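PDB 7E6I: glucose-6-phosphate 1-dehydrogenase from Kluyveromyces lactis, which catalyses the NADP(+)-dependent oxidation of glucose 6-phosphate to 6-phosphogluconolactone, the first step of the oxidative pentose phosphate pathway. Local coordinates for residues R349-R354 with H478-S483; N365-I370 with Y379-A384; Q213-V218 with E326-V331; V314-I319 with D469-F474. All blocks are in the same frame, centred on the assembly; numbering follows the deposited sequence.

Contact 1: residues R349-R354 with H478-S483; sequences RIQFRR and HGYTFS
G479 O comes within 3.6 Å of Q351 OE1, but both are acceptors; the G479 carbonyl takes its hydrogen bond from Q213 NE2 instead. One residue on, the Y480 ring lies flat against the Q351 side-chain amide. The two planes are only 6° apart, and Q351 NE2 sits over one face toward the rim, 3.7 Å from Y480 CE1. R349 brings its CD to 3.9 Å from the same Y480 CE1, with its guanidinium plane perpendicular to the ring. Beyond the ring, Y480 OH bonds E367 OE2, which is also salt-bridged to R349 NH1; R349 NH2 pairs with E347. T481 takes the polar grip. Its N donates to Q351 OE1 at 2.7 Å and its O accepts from Q351 NE2 at 2.8 Å, both bonds nearly straight and both on carbonyl lone pairs. CG of Q351 stands anti to the backbone N (chi1 -160°) and the chain beyond is extended, carrying the amide across to T481. A further bond from NE2 to E367 OE1 helps fix the amide's rotation. Here a side-chain amide clasps the backbone of one residue much as a neighbouring strand would, beside R349 of the probable second NADP(+) site.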
loop_
_atom_site.group_PDB
_atom_site.type_symbol
_atom_site.label_atom_id
_atom_site.label_comp_id
_atom_site.label_asym_id
_atom_site.label_seq_id
_atom_site.Cartn_x
_atom_site.Cartn_y
_atom_site.Cartn_z
ATOM N N ARG A 349 -12.998 -6.536 8.273
ATOM C CA ARG A 349 -14.081 -7.062 9.101
ATOM C C ARG A 349 -14.532 -8.386 8.514
ATOM O O ARG A 349 -14.914 -8.450 7.342
ATOM C CB ARG A 349 -15.253 -6.082 9.174
ATOM C CG ARG A 349 -16.318 -6.422 10.211
ATOM C CD ARG A 349 -17.369 -5.315 10.255
ATOM N NE ARG A 349 -16.799 -4.118 10.858
ATOM C CZ ARG A 349 -16.755 -3.924 12.170
ATOM N NH1 ARG A 349 -17.283 -4.843 12.994
ATOM N NH2 ARG A 349 -16.187 -2.823 12.660
ATOM N N ILE A 350 -14.500 -9.432 9.324
ATOM C CA ILE A 350 -14.864 -10.762 8.874
ATOM C C ILE A 350 -15.959 -11.270 9.798
ATOM O O ILE A 350 -15.776 -11.290 11.016
ATOM C CB ILE A 350 -13.647 -11.700 8.868
ATOM C CG1 ILE A 350 -12.743 -11.282 7.708
ATOM C CG2 ILE A 350 -14.103 -13.134 8.722
ATOM C CD1 ILE A 350 -11.386 -11.830 7.746
ATOM N N GLN A 351 -17.109 -11.619 9.231
ATOM C CA GLN A 351 -18.222 -12.154 9.998
ATOM C C GLN A 351 -18.324 -13.653 9.764
ATOM O O GLN A 351 -18.312 -14.109 8.614
ATOM C CB GLN A 351 -19.548 -11.495 9.626
ATOM C CG GLN A 351 -20.560 -11.692 10.718
ATOM C CD GLN A 351 -21.851 -10.927 10.507
ATOM O OE1 GLN A 351 -22.433 -10.983 9.441
ATOM N NE2 GLN A 351 -22.305 -10.224 11.538
ATOM N N PHE A 352 -18.440 -14.411 10.846
ATOM C CA PHE A 352 -18.502 -15.862 10.744
ATOM C C PHE A 352 -19.944 -16.359 10.772
ATOM O O PHE A 352 -20.867 -15.651 11.179
ATOM C CB PHE A 352 -17.668 -16.493 11.858
ATOM C CG PHE A 352 -16.203 -16.181 11.732
ATOM C CD1 PHE A 352 -15.376 -16.976 10.943
ATOM C CD2 PHE A 352 -15.656 -15.070 12.356
ATOM C CE1 PHE A 352 -14.026 -16.685 10.804
ATOM C CE2 PHE A 352 -14.304 -14.777 12.218
ATOM C CZ PHE A 352 -13.493 -15.584 11.448
ATOM N N ARG A 353 -20.130 -17.584 10.296
ATOM C CA ARG A 353 -21.468 -18.153 10.181
ATOM C C ARG A 353 -21.986 -18.617 11.532
ATOM O O ARG A 353 -21.220 -18.948 12.436
ATOM C CB ARG A 353 -21.476 -19.338 9.230
ATOM C CG ARG A 353 -21.401 -18.966 7.801
ATOM C CD ARG A 353 -21.545 -20.197 6.931
ATOM N NE ARG A 353 -21.002 -19.930 5.606
ATOM C CZ ARG A 353 -21.644 -19.273 4.642
ATOM N NH1 ARG A 353 -22.886 -18.821 4.843
ATOM N NH2 ARG A 353 -21.037 -19.075 3.470
ATOM N N ARG A 354 -23.303 -18.645 11.654
ATOM C CA ARG A 354 -23.985 -19.298 12.758
ATOM C C ARG A 354 -24.606 -20.605 12.271
ATOM O O ARG A 354 -24.972 -20.736 11.098
ATOM C CB ARG A 354 -25.071 -18.386 13.348
ATOM C CG ARG A 354 -24.561 -17.469 14.469
ATOM C CD ARG A 354 -24.643 -18.116 15.896
ATOM N NE ARG A 354 -23.634 -19.158 16.153
ATOM C CZ ARG A 354 -22.428 -18.937 16.686
ATOM N NH1 ARG A 354 -22.039 -17.721 17.046
ATOM N NH2 ARG A 354 -21.590 -19.947 16.851
ATOM N N HIS A 478 -24.776 -8.383 1.071
ATOM C CA HIS A 478 -23.552 -9.143 0.854
ATOM C C HIS A 478 -23.189 -9.960 2.085
ATOM O O HIS A 478 -22.016 -10.123 2.430
ATOM C CB HIS A 478 -22.410 -8.219 0.454
ATOM C CG HIS A 478 -22.570 -7.664 -0.918
ATOM N ND1 HIS A 478 -23.501 -6.691 -1.215
ATOM C CD2 HIS A 478 -21.965 -7.981 -2.086
ATOM C CE1 HIS A 478 -23.439 -6.409 -2.504
ATOM N NE2 HIS A 478 -22.524 -7.189 -3.058
ATOM N N GLY A 479 -24.209 -10.471 2.761
ATOM C CA GLY A 479 -24.009 -11.469 3.785
ATOM C C GLY A 479 -23.694 -10.940 5.156
ATOM O O GLY A 479 -23.475 -11.743 6.071
ATOM N N TYR A 480 -23.666 -9.629 5.347
ATOM C CA TYR A 480 -23.420 -9.108 6.683
ATOM C C TYR A 480 -24.713 -9.066 7.494
ATOM O O TYR A 480 -25.724 -8.502 7.066
ATOM C CB TYR A 480 -22.787 -7.727 6.632
ATOM C CG TYR A 480 -22.283 -7.332 7.989
ATOM C CD1 TYR A 480 -21.053 -7.799 8.453
ATOM C CD2 TYR A 480 -23.044 -6.537 8.832
ATOM C CE1 TYR A 480 -20.586 -7.462 9.701
ATOM C CE2 TYR A 480 -22.581 -6.191 10.085
ATOM C CZ TYR A 480 -21.347 -6.660 10.512
ATOM O OH TYR A 480 -20.875 -6.331 11.756
ATOM N N THR A 481 -24.672 -9.659 8.674
ATOM C CA THR A 481 -25.818 -9.729 9.567
ATOM C C THR A 481 -25.617 -8.664 10.636
ATOM O O THR A 481 -24.637 -8.707 11.388
ATOM C CB THR A 481 -25.929 -11.131 10.163
ATOM O OG1 THR A 481 -26.475 -12.006 9.174
ATOM C CG2 THR A 481 -26.822 -11.150 11.409
ATOM N N PHE A 482 -26.509 -7.682 10.678
ATOM C CA PHE A 482 -26.371 -6.641 11.681
ATOM C C PHE A 482 -26.972 -7.138 12.983
ATOM O O PHE A 482 -27.837 -8.017 12.988
ATOM C CB PHE A 482 -27.037 -5.336 11.227
ATOM C CG PHE A 482 -26.288 -4.632 10.120
ATOM C CD1 PHE A 482 -25.232 -3.770 10.417
ATOM C CD2 PHE A 482 -26.635 -4.822 8.798
ATOM C CE1 PHE A 482 -24.518 -3.139 9.406
ATOM C CE2 PHE A 482 -25.930 -4.192 7.780
ATOM C CZ PHE A 482 -24.864 -3.345 8.090
ATOM N N SER A 483 -26.484 -6.600 14.097
ATOM C CA SER A 483 -26.934 -7.072 15.402
ATOM C C SER A 483 -27.087 -5.887 16.342
ATOM O O SER A 483 -26.751 -4.747 16.001
ATOM C CB SER A 483 -25.963 -8.105 15.987
ATOM O OG SER A 483 -24.606 -7.778 15.714
#

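Contact 2: residues N365-I370 with Y379-A384; sequences NNELVI and YLKCNA
V369 and Y379 satisfy each other's backbone twice: V369 N donates to Y379 O at 2.9 Å, and Y379 N to V369 O at 2.8 Å. Two residues along, K381 N donates to E367 O at 2.9 Å, somewhat bent and with the donor tilted from the carbonyl plane. K381 O is served by a side chain: N366 ND2 reaches it at 3.0 Å, almost straight, on a lone pair. With CG beside the backbone N (chi1 -60°), the N366 side chain leans to the neighbouring strand. An alanine at N366 would probably leave K381 O without this donor and let the end of the pairing fray. K381 NZ stays 4.3 Å from E367 OE1, beyond a salt bridge; a water between them donates to N365 O, its link to NZ doubtfully short and that to OE1 long. The E367 carboxylate is taken up by partners outside the hairpin, Y480 among them, while N383 bonds N393. L368 CD1 meets L380 CG side by side at 4.0 Å, and V369 CG1 sits at the edge of the Y379 ring. It is an antiparallel beta hairpin, whose Y379, L380 and K381 probably belong to the second NADP(+) site.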
loop_
_atom_site.group_PDB
_atom_site.type_symbol
_atom_site.label_atom_id
_atom_site.label_comp_id
_atom_site.label_asym_id
_atom_site.label_seq_id
_atom_site.Cartn_x
_atom_site.Cartn_y
_atom_site.Cartn_z
ATOM N N ASN A 365 -23.428 -13.863 15.705
ATOM C CA ASN A 365 -22.281 -14.316 14.931
ATOM C C ASN A 365 -20.978 -13.834 15.548
ATOM O O ASN A 365 -20.862 -12.678 15.965
ATOM C CB ASN A 365 -22.367 -13.802 13.491
ATOM C CG ASN A 365 -23.696 -14.123 12.828
ATOM O OD1 ASN A 365 -24.751 -13.641 13.247
ATOM N ND2 ASN A 365 -23.651 -14.932 11.784
ATOM N N ASN A 366 -19.994 -14.730 15.599
ATOM C CA ASN A 366 -18.628 -14.298 15.824
ATOM C C ASN A 366 -18.167 -13.391 14.701
ATOM O O ASN A 366 -18.619 -13.484 13.558
ATOM C CB ASN A 366 -17.683 -15.483 15.917
ATOM C CG ASN A 366 -18.043 -16.383 17.034
ATOM O OD1 ASN A 366 -18.515 -17.497 16.823
ATOM N ND2 ASN A 366 -17.868 -15.895 18.252
ATOM N N GLU A 367 -17.215 -12.539 15.038
ATOM C CA GLU A 367 -16.790 -11.470 14.166
ATOM C C GLU A 367 -15.345 -11.170 14.509
ATOM O O GLU A 367 -14.957 -11.230 15.676
ATOM C CB GLU A 367 -17.683 -10.245 14.363
ATOM C CG GLU A 367 -17.880 -9.413 13.136
ATOM C CD GLU A 367 -19.130 -8.526 13.221
ATOM O OE1 GLU A 367 -20.273 -9.039 13.409
ATOM O OE2 GLU A 367 -18.953 -7.303 13.091
ATOM N N LEU A 368 -14.550 -10.881 13.488
ATOM C CA LEU A 368 -13.148 -10.542 13.661
ATOM C C LEU A 368 -12.905 -9.222 12.960
ATOM O O LEU A 368 -13.227 -9.087 11.775
ATOM C CB LEU A 368 -12.230 -11.626 13.080
ATOM C CG LEU A 368 -10.744 -11.251 12.960
ATOM C CD1 LEU A 368 -10.153 -11.066 14.336
ATOM C CD2 LEU A 368 -9.957 -12.309 12.155
ATOM N N VAL A 369 -12.338 -8.259 13.685
ATOM C CA VAL A 369 -11.977 -6.956 13.147
ATOM C C VAL A 369 -10.478 -6.759 13.326
ATOM O O VAL A 369 -9.950 -6.933 14.429
ATOM C CB VAL A 369 -12.759 -5.821 13.828
ATOM C CG1 VAL A 369 -12.200 -4.467 13.401
ATOM C CG2 VAL A 369 -14.251 -5.923 13.502
ATOM N N ILE A 370 -9.797 -6.405 12.245
ATOM C CA ILE A 370 -8.373 -6.092 12.262
ATOM C C ILE A 370 -8.233 -4.628 11.860
ATOM O O ILE A 370 -8.493 -4.276 10.704
ATOM C CB ILE A 370 -7.581 -7.004 11.311
ATOM C CG1 ILE A 370 -7.863 -8.469 11.643
ATOM C CG2 ILE A 370 -6.089 -6.702 11.368
ATOM C CD1 ILE A 370 -7.514 -9.391 10.530
ATOM N N TYR A 379 -9.765 -7.296 17.227
ATOM C CA TYR A 379 -10.909 -7.485 18.112
ATOM C C TYR A 379 -11.685 -8.718 17.681
ATOM O O TYR A 379 -11.888 -8.944 16.484
ATOM C CB TYR A 379 -11.856 -6.276 18.100
ATOM C CG TYR A 379 -11.172 -4.959 18.320
ATOM C CD1 TYR A 379 -10.785 -4.571 19.594
ATOM C CD2 TYR A 379 -10.892 -4.108 17.258
ATOM C CE1 TYR A 379 -10.146 -3.363 19.815
ATOM C CE2 TYR A 379 -10.240 -2.911 17.464
ATOM C CZ TYR A 379 -9.875 -2.540 18.748
ATOM O OH TYR A 379 -9.231 -1.347 18.991
ATOM N N LEU A 380 -12.126 -9.508 18.655
ATOM C CA LEU A 380 -12.928 -10.698 18.397
ATOM C C LEU A 380 -14.219 -10.591 19.190
ATOM O O LEU A 380 -14.190 -10.450 20.417
ATOM C CB LEU A 380 -12.184 -11.975 18.779
ATOM C CG LEU A 380 -10.901 -12.334 18.020
ATOM C CD1 LEU A 380 -9.752 -11.594 18.627
ATOM C CD2 LEU A 380 -10.617 -13.839 18.063
ATOM N N LYS A 381 -15.339 -10.648 18.489
ATOM C CA LYS A 381 -16.628 -10.744 19.140
ATOM C C LYS A 381 -16.853 -12.205 19.515
ATOM O O LYS A 381 -16.857 -13.081 18.638
ATOM C CB LYS A 381 -17.711 -10.222 18.205
ATOM C CG LYS A 381 -19.056 -10.051 18.860
ATOM C CD LYS A 381 -19.899 -9.106 18.074
ATOM C CE LYS A 381 -21.338 -9.249 18.425
ATOM N NZ LYS A 381 -22.147 -8.928 17.238
ATOM N N CYS A 382 -17.006 -12.476 20.809
ATOM C CA CYS A 382 -17.099 -13.844 21.301
ATOM C C CYS A 382 -18.346 -14.006 22.157
ATOM O O CYS A 382 -19.027 -13.038 22.511
ATOM C CB CYS A 382 -15.866 -14.249 22.112
ATOM S SG CYS A 382 -14.314 -14.185 21.183
ATOM N N ASN A 383 -18.620 -15.257 22.497
ATOM C CA ASN A 383 -19.790 -15.638 23.261
ATOM C C ASN A 383 -19.349 -16.424 24.476
ATOM O O ASN A 383 -18.356 -17.153 24.435
ATOM C CB ASN A 383 -20.744 -16.468 22.414
ATOM C CG ASN A 383 -21.438 -15.636 21.376
ATOM O OD1 ASN A 383 -22.037 -14.611 21.708
ATOM N ND2 ASN A 383 -21.336 -16.037 20.109
ATOM N N ALA A 384 -20.088 -16.265 25.561
ATOM C CA ALA A 384 -19.708 -16.939 26.791
ATOM C C ALA A 384 -20.912 -16.961 27.706
ATOM O O ALA A 384 -21.772 -16.076 27.646
ATOM C CB ALA A 384 -18.520 -16.254 27.479
HETATM O O HOH W 1 -22.590 -10.429 15.274
#

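Contact 3: residues Q213-V218 with E326-V331; sequences QSVQVV and ERWDGV
Q213 and V331 bring the two backbones to their nearest approach, CA to CA 6.3 Å, where strand 212-220 passes a type II beta turn running from W328 to V331 and closed by V331 N donating to W328 O at 2.9 Å. No hydrogen bond crosses; the joint is made by methyls and an indole. V215 meets both partners through a single branch: CG1 stands anti to the backbone N (chi1 177°), and CG2, beside that N, does the touching. It lies 4.2 Å from W328 CZ3, meeting the ring obliquely, and 4.3 Å from V331 CG1. The same V331 CG1 also rests against the Q213-S214 peptide, 4.4 Å from Q213 O. That peptide belongs to a classic beta bulge, Q213 and S214 together facing Q351 of strand 345-352, in the large mixed sheet of the C-terminal domain. The turn itself, with G330 at positive phi, lies in the connection between strands 316-321 and 333-338, and the latter runs parallel to 212-220. The indole is fixed from several directions: R327 CG lies 3.6 Å above one face, toward the rim, W207 meets it with ring planes at about 80°, and W328 NE1 donates to T254 O. V215 also packs on I333, while V217 further along the strand reaches helix 236-254.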
loop_
_atom_site.group_PDB
_atom_site.type_symbol
_atom_site.label_atom_id
_atom_site.label_comp_id
_atom_site.label_asym_id
_atom_site.label_seq_id
_atom_site.Cartn_x
_atom_site.Cartn_y
_atom_site.Cartn_z
ATOM N N GLN A 213 -19.225 -15.775 6.612
ATOM C CA GLN A 213 -20.419 -15.180 6.014
ATOM C C GLN A 213 -20.090 -13.986 5.126
ATOM O O GLN A 213 -20.800 -13.718 4.150
ATOM C CB GLN A 213 -21.331 -14.676 7.131
ATOM C CG GLN A 213 -22.718 -15.103 7.057
ATOM C CD GLN A 213 -23.482 -14.740 8.304
ATOM O OE1 GLN A 213 -23.865 -15.618 9.055
ATOM N NE2 GLN A 213 -23.721 -13.444 8.526
ATOM N N SER A 214 -19.045 -13.239 5.478
ATOM C CA SER A 214 -18.839 -11.901 4.949
ATOM C C SER A 214 -17.408 -11.462 5.204
ATOM O O SER A 214 -16.921 -11.544 6.339
ATOM C CB SER A 214 -19.817 -10.932 5.604
ATOM O OG SER A 214 -19.447 -9.603 5.351
ATOM N N VAL A 215 -16.760 -10.965 4.156
ATOM C CA VAL A 215 -15.447 -10.346 4.235
ATOM C C VAL A 215 -15.573 -8.904 3.772
ATOM O O VAL A 215 -16.164 -8.639 2.722
ATOM C CB VAL A 215 -14.435 -11.102 3.368
ATOM C CG1 VAL A 215 -13.081 -10.406 3.405
ATOM C CG2 VAL A 215 -14.366 -12.559 3.818
ATOM N N GLN A 216 -14.986 -7.980 4.533
ATOM C CA GLN A 216 -15.006 -6.550 4.230
ATOM C C GLN A 216 -13.611 -5.966 4.407
ATOM O O GLN A 216 -12.972 -6.201 5.441
ATOM C CB GLN A 216 -15.960 -5.805 5.160
ATOM C CG GLN A 216 -17.437 -5.934 4.848
ATOM C CD GLN A 216 -18.271 -5.066 5.776
ATOM O OE1 GLN A 216 -18.407 -3.858 5.549
ATOM N NE2 GLN A 216 -18.819 -5.666 6.833
ATOM N N VAL A 217 -13.147 -5.207 3.415
ATOM C CA VAL A 217 -11.975 -4.340 3.553
ATOM C C VAL A 217 -12.462 -2.899 3.454
ATOM O O VAL A 217 -13.148 -2.546 2.495
ATOM C CB VAL A 217 -10.907 -4.633 2.479
ATOM C CG1 VAL A 217 -9.683 -3.794 2.730
ATOM C CG2 VAL A 217 -10.540 -6.100 2.473
ATOM N N VAL A 218 -12.119 -2.074 4.439
ATOM C CA VAL A 218 -12.782 -0.791 4.651
ATOM C C VAL A 218 -11.738 0.317 4.727
ATOM O O VAL A 218 -10.767 0.210 5.489
ATOM C CB VAL A 218 -13.628 -0.801 5.930
ATOM C CG1 VAL A 218 -14.231 0.564 6.149
ATOM C CG2 VAL A 218 -14.726 -1.881 5.837
ATOM N N GLU A 326 -12.324 -23.220 -4.247
ATOM C CA GLU A 326 -12.903 -24.103 -3.246
ATOM C C GLU A 326 -13.052 -23.414 -1.889
ATOM O O GLU A 326 -14.035 -23.660 -1.170
ATOM C CB GLU A 326 -12.052 -25.357 -3.117
ATOM C CG GLU A 326 -12.623 -26.331 -2.125
ATOM C CD GLU A 326 -12.176 -27.741 -2.399
ATOM O OE1 GLU A 326 -11.012 -28.071 -2.059
ATOM O OE2 GLU A 326 -12.993 -28.512 -2.952
ATOM N N ARG A 327 -12.088 -22.558 -1.516
ATOM C CA ARG A 327 -12.141 -21.927 -0.202
ATOM C C ARG A 327 -13.230 -20.860 -0.137
ATOM O O ARG A 327 -13.882 -20.702 0.901
ATOM C CB ARG A 327 -10.777 -21.324 0.160
ATOM C CG ARG A 327 -10.755 -20.595 1.513
ATOM C CD ARG A 327 -9.351 -20.117 1.892
ATOM N NE ARG A 327 -8.408 -21.210 1.730
ATOM C CZ ARG A 327 -8.190 -22.146 2.649
ATOM N NH1 ARG A 327 -8.825 -22.091 3.821
ATOM N NH2 ARG A 327 -7.336 -23.134 2.395
ATOM N N TRP A 328 -13.459 -20.132 -1.234
ATOM C CA TRP A 328 -14.221 -18.887 -1.172
ATOM C C TRP A 328 -15.522 -18.901 -1.953
ATOM O O TRP A 328 -16.237 -17.891 -1.963
ATOM C CB TRP A 328 -13.354 -17.717 -1.659
ATOM C CG TRP A 328 -12.198 -17.468 -0.726
ATOM C CD1 TRP A 328 -10.875 -17.578 -1.013
ATOM C CD2 TRP A 328 -12.283 -17.085 0.644
ATOM N NE1 TRP A 328 -10.119 -17.267 0.089
ATOM C CE2 TRP A 328 -10.962 -16.965 1.126
ATOM C CE3 TRP A 328 -13.355 -16.815 1.514
ATOM C CZ2 TRP A 328 -10.672 -16.611 2.446
ATOM C CZ3 TRP A 328 -13.071 -16.451 2.832
ATOM C CH2 TRP A 328 -11.732 -16.363 3.285
ATOM N N ASP A 329 -15.859 -20.010 -2.582
ATOM C CA ASP A 329 -16.982 -20.044 -3.495
ATOM C C ASP A 329 -18.280 -19.610 -2.816
ATOM O O ASP A 329 -18.728 -20.226 -1.845
ATOM C CB ASP A 329 -17.109 -21.453 -4.050
ATOM C CG ASP A 329 -18.192 -21.559 -5.049
ATOM O OD1 ASP A 329 -18.237 -20.708 -5.960
ATOM O OD2 ASP A 329 -19.010 -22.475 -4.905
ATOM N N GLY A 330 -18.892 -18.554 -3.335
ATOM C CA GLY A 330 -20.136 -18.067 -2.777
ATOM C C GLY A 330 -20.016 -17.132 -1.580
ATOM O O GLY A 330 -21.045 -16.667 -1.080
ATOM N N VAL A 331 -18.812 -16.846 -1.096
ATOM C CA VAL A 331 -18.658 -15.890 -0.003
ATOM C C VAL A 331 -18.697 -14.487 -0.591
ATOM O O VAL A 331 -17.841 -14.139 -1.420
ATOM C CB VAL A 331 -17.356 -16.123 0.778
ATOM C CG1 VAL A 331 -17.228 -15.119 1.905
ATOM C CG2 VAL A 331 -17.308 -17.538 1.323
#

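Contact 4: residues V314-I319 with D469-F474; sequences VTFAAI and DGLVEF
A318 CB is the small surface that two helix side chains close on: L471 CD2 lies 4.0 Å away and F474 CE2 3.9 Å. Beside it, the CZ tip of F316 touches L471 CG at 4.0 Å, the two side chains crossing at about a right angle. The ring of F474 reaches past A318 CB to the strand's backbone, its CZ 3.9 Å from A318 O in an oblique approach. At the ring's edge, near its plane, I319 C lies 4.2 Å from F474 CZ. CG of F474 is anti to the backbone N (chi1 -170°), heading for the strand. In the next shell, the F474 ring stacks with that of H478, whose ND1 also bonds F474 O. An alanine at F474 would probably open a gap over A318 and I319 and leave the H478 ring without its stacking mate. R336 touches both A318 and L471. G470 is the N-cap of the helix, its O accepting from F474 N at 2.8 Å to start the first turn. F316 is flanked by P468 and begins its strand in a classic beta bulge, T315 and F316 both facing G288. Strand 316-321 runs between 285-291 and 333-338, antiparallel to each; helix 471-476 covers the face bearing F316 and A318, while A317 turns to helix 236-254 on the other.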
loop_
_atom_site.group_PDB
_atom_site.type_symbol
_atom_site.label_atom_id
_atom_site.label_comp_id
_atom_site.label_asym_id
_atom_site.label_seq_id
_atom_site.Cartn_x
_atom_site.Cartn_y
_atom_site.Cartn_z
ATOM N N VAL A 314 -16.024 9.668 -8.882
ATOM C CA VAL A 314 -16.416 8.872 -7.724
ATOM C C VAL A 314 -15.431 9.130 -6.587
ATOM O O VAL A 314 -14.236 8.842 -6.718
ATOM C CB VAL A 314 -16.457 7.378 -8.082
ATOM C CG1 VAL A 314 -16.803 6.573 -6.888
ATOM C CG2 VAL A 314 -17.472 7.118 -9.179
ATOM N N THR A 315 -15.927 9.643 -5.460
ATOM C CA THR A 315 -15.101 9.792 -4.263
ATOM C C THR A 315 -15.432 8.758 -3.189
ATOM O O THR A 315 -14.730 8.682 -2.171
ATOM C CB THR A 315 -15.225 11.221 -3.695
ATOM O OG1 THR A 315 -16.552 11.440 -3.208
ATOM C CG2 THR A 315 -14.935 12.252 -4.776
ATOM N N PHE A 316 -16.482 7.961 -3.390
ATOM C CA PHE A 316 -16.800 6.826 -2.539
ATOM C C PHE A 316 -17.256 5.694 -3.433
ATOM O O PHE A 316 -18.115 5.906 -4.293
ATOM C CB PHE A 316 -17.913 7.143 -1.528
ATOM C CG PHE A 316 -18.375 5.939 -0.750
ATOM C CD1 PHE A 316 -19.227 5.001 -1.314
ATOM C CD2 PHE A 316 -17.943 5.739 0.540
ATOM C CE1 PHE A 316 -19.613 3.898 -0.618
ATOM C CE2 PHE A 316 -18.337 4.635 1.238
ATOM C CZ PHE A 316 -19.176 3.709 0.654
ATOM N N ALA A 317 -16.750 4.487 -3.183
ATOM C CA ALA A 317 -17.204 3.301 -3.900
ATOM C C ALA A 317 -17.250 2.101 -2.970
ATOM O O ALA A 317 -16.329 1.874 -2.180
ATOM C CB ALA A 317 -16.294 2.978 -5.098
ATOM N N ALA A 318 -18.318 1.317 -3.089
ATOM C CA ALA A 318 -18.401 -0.013 -2.506
ATOM C C ALA A 318 -18.585 -0.987 -3.657
ATOM O O ALA A 318 -19.411 -0.742 -4.541
ATOM C CB ALA A 318 -19.547 -0.112 -1.497
ATOM N N ILE A 319 -17.786 -2.055 -3.682
ATOM C CA ILE A 319 -17.781 -3.002 -4.794
ATOM C C ILE A 319 -17.872 -4.415 -4.241
ATOM O O ILE A 319 -17.147 -4.766 -3.304
ATOM C CB ILE A 319 -16.519 -2.874 -5.665
ATOM C CG1 ILE A 319 -16.331 -1.440 -6.176
ATOM C CG2 ILE A 319 -16.574 -3.867 -6.815
ATOM C CD1 ILE A 319 -14.911 -1.178 -6.749
ATOM N N ASP A 469 -26.057 6.958 1.248
ATOM C CA ASP A 469 -27.298 6.199 1.281
ATOM C C ASP A 469 -27.121 4.896 0.521
ATOM O O ASP A 469 -26.477 4.851 -0.533
ATOM C CB ASP A 469 -28.459 7.004 0.670
ATOM C CG ASP A 469 -28.823 8.241 1.492
ATOM O OD1 ASP A 469 -29.598 9.092 0.986
ATOM O OD2 ASP A 469 -28.339 8.359 2.645
ATOM N N GLY A 470 -27.703 3.831 1.060
ATOM C CA GLY A 470 -27.687 2.533 0.428
ATOM C C GLY A 470 -26.593 1.598 0.904
ATOM O O GLY A 470 -26.630 0.414 0.547
ATOM N N LEU A 471 -25.637 2.091 1.705
ATOM C CA LEU A 471 -24.481 1.286 2.099
ATOM C C LEU A 471 -24.888 0.147 3.022
ATOM O O LEU A 471 -24.582 -1.021 2.759
ATOM C CB LEU A 471 -23.428 2.168 2.779
ATOM C CG LEU A 471 -21.961 1.707 2.786
ATOM C CD1 LEU A 471 -21.521 1.449 4.191
ATOM C CD2 LEU A 471 -21.687 0.484 1.888
ATOM N N VAL A 472 -25.583 0.477 4.115
ATOM C CA VAL A 472 -25.994 -0.532 5.091
ATOM C C VAL A 472 -26.819 -1.626 4.421
ATOM O O VAL A 472 -26.676 -2.817 4.732
ATOM C CB VAL A 472 -26.755 0.149 6.243
ATOM C CG1 VAL A 472 -27.683 -0.813 6.911
ATOM C CG2 VAL A 472 -25.776 0.683 7.248
ATOM N N GLU A 473 -27.678 -1.238 3.471
ATOM C CA GLU A 473 -28.435 -2.192 2.664
ATOM C C GLU A 473 -27.507 -3.017 1.779
ATOM O O GLU A 473 -27.669 -4.239 1.654
ATOM C CB GLU A 473 -29.446 -1.419 1.800
ATOM C CG GLU A 473 -30.896 -1.851 1.838
ATOM C CD GLU A 473 -31.853 -0.777 1.230
ATOM O OE1 GLU A 473 -32.393 0.078 1.989
ATOM O OE2 GLU A 473 -32.054 -0.774 -0.012
ATOM N N PHE A 474 -26.541 -2.353 1.135
ATOM C CA PHE A 474 -25.550 -3.053 0.319
ATOM C C PHE A 474 -24.816 -4.117 1.138
ATOM O O PHE A 474 -24.618 -5.248 0.670
ATOM C CB PHE A 474 -24.575 -2.024 -0.271
ATOM C CG PHE A 474 -23.631 -2.572 -1.325
ATOM C CD1 PHE A 474 -23.995 -2.596 -2.666
ATOM C CD2 PHE A 474 -22.353 -3.011 -0.978
ATOM C CE1 PHE A 474 -23.121 -3.081 -3.639
ATOM C CE2 PHE A 474 -21.474 -3.494 -1.947
ATOM C CZ PHE A 474 -21.859 -3.527 -3.276
#

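Overall arrangement
All four contacts draw on one mixed sheet of the C-terminal domain, but at different depths. Contacts 3 and 4 are buried and purely apolar across their segments, one a turn against a strand, the other a short helix against a strand; their nearest atoms are about 6 Å apart. Contacts 1 and 2 lie at the surface and rely on hydrogen bonds, side chain to backbone in the first and mostly strand to strand in the second. Neighbouring strands tie them together: 345-352 lies between 367-373 of contact 2 and 212-220 of contact 3. The chain leaving the helix of contact 4 soon becomes the loop of contact 1, where F482 packs back on V472.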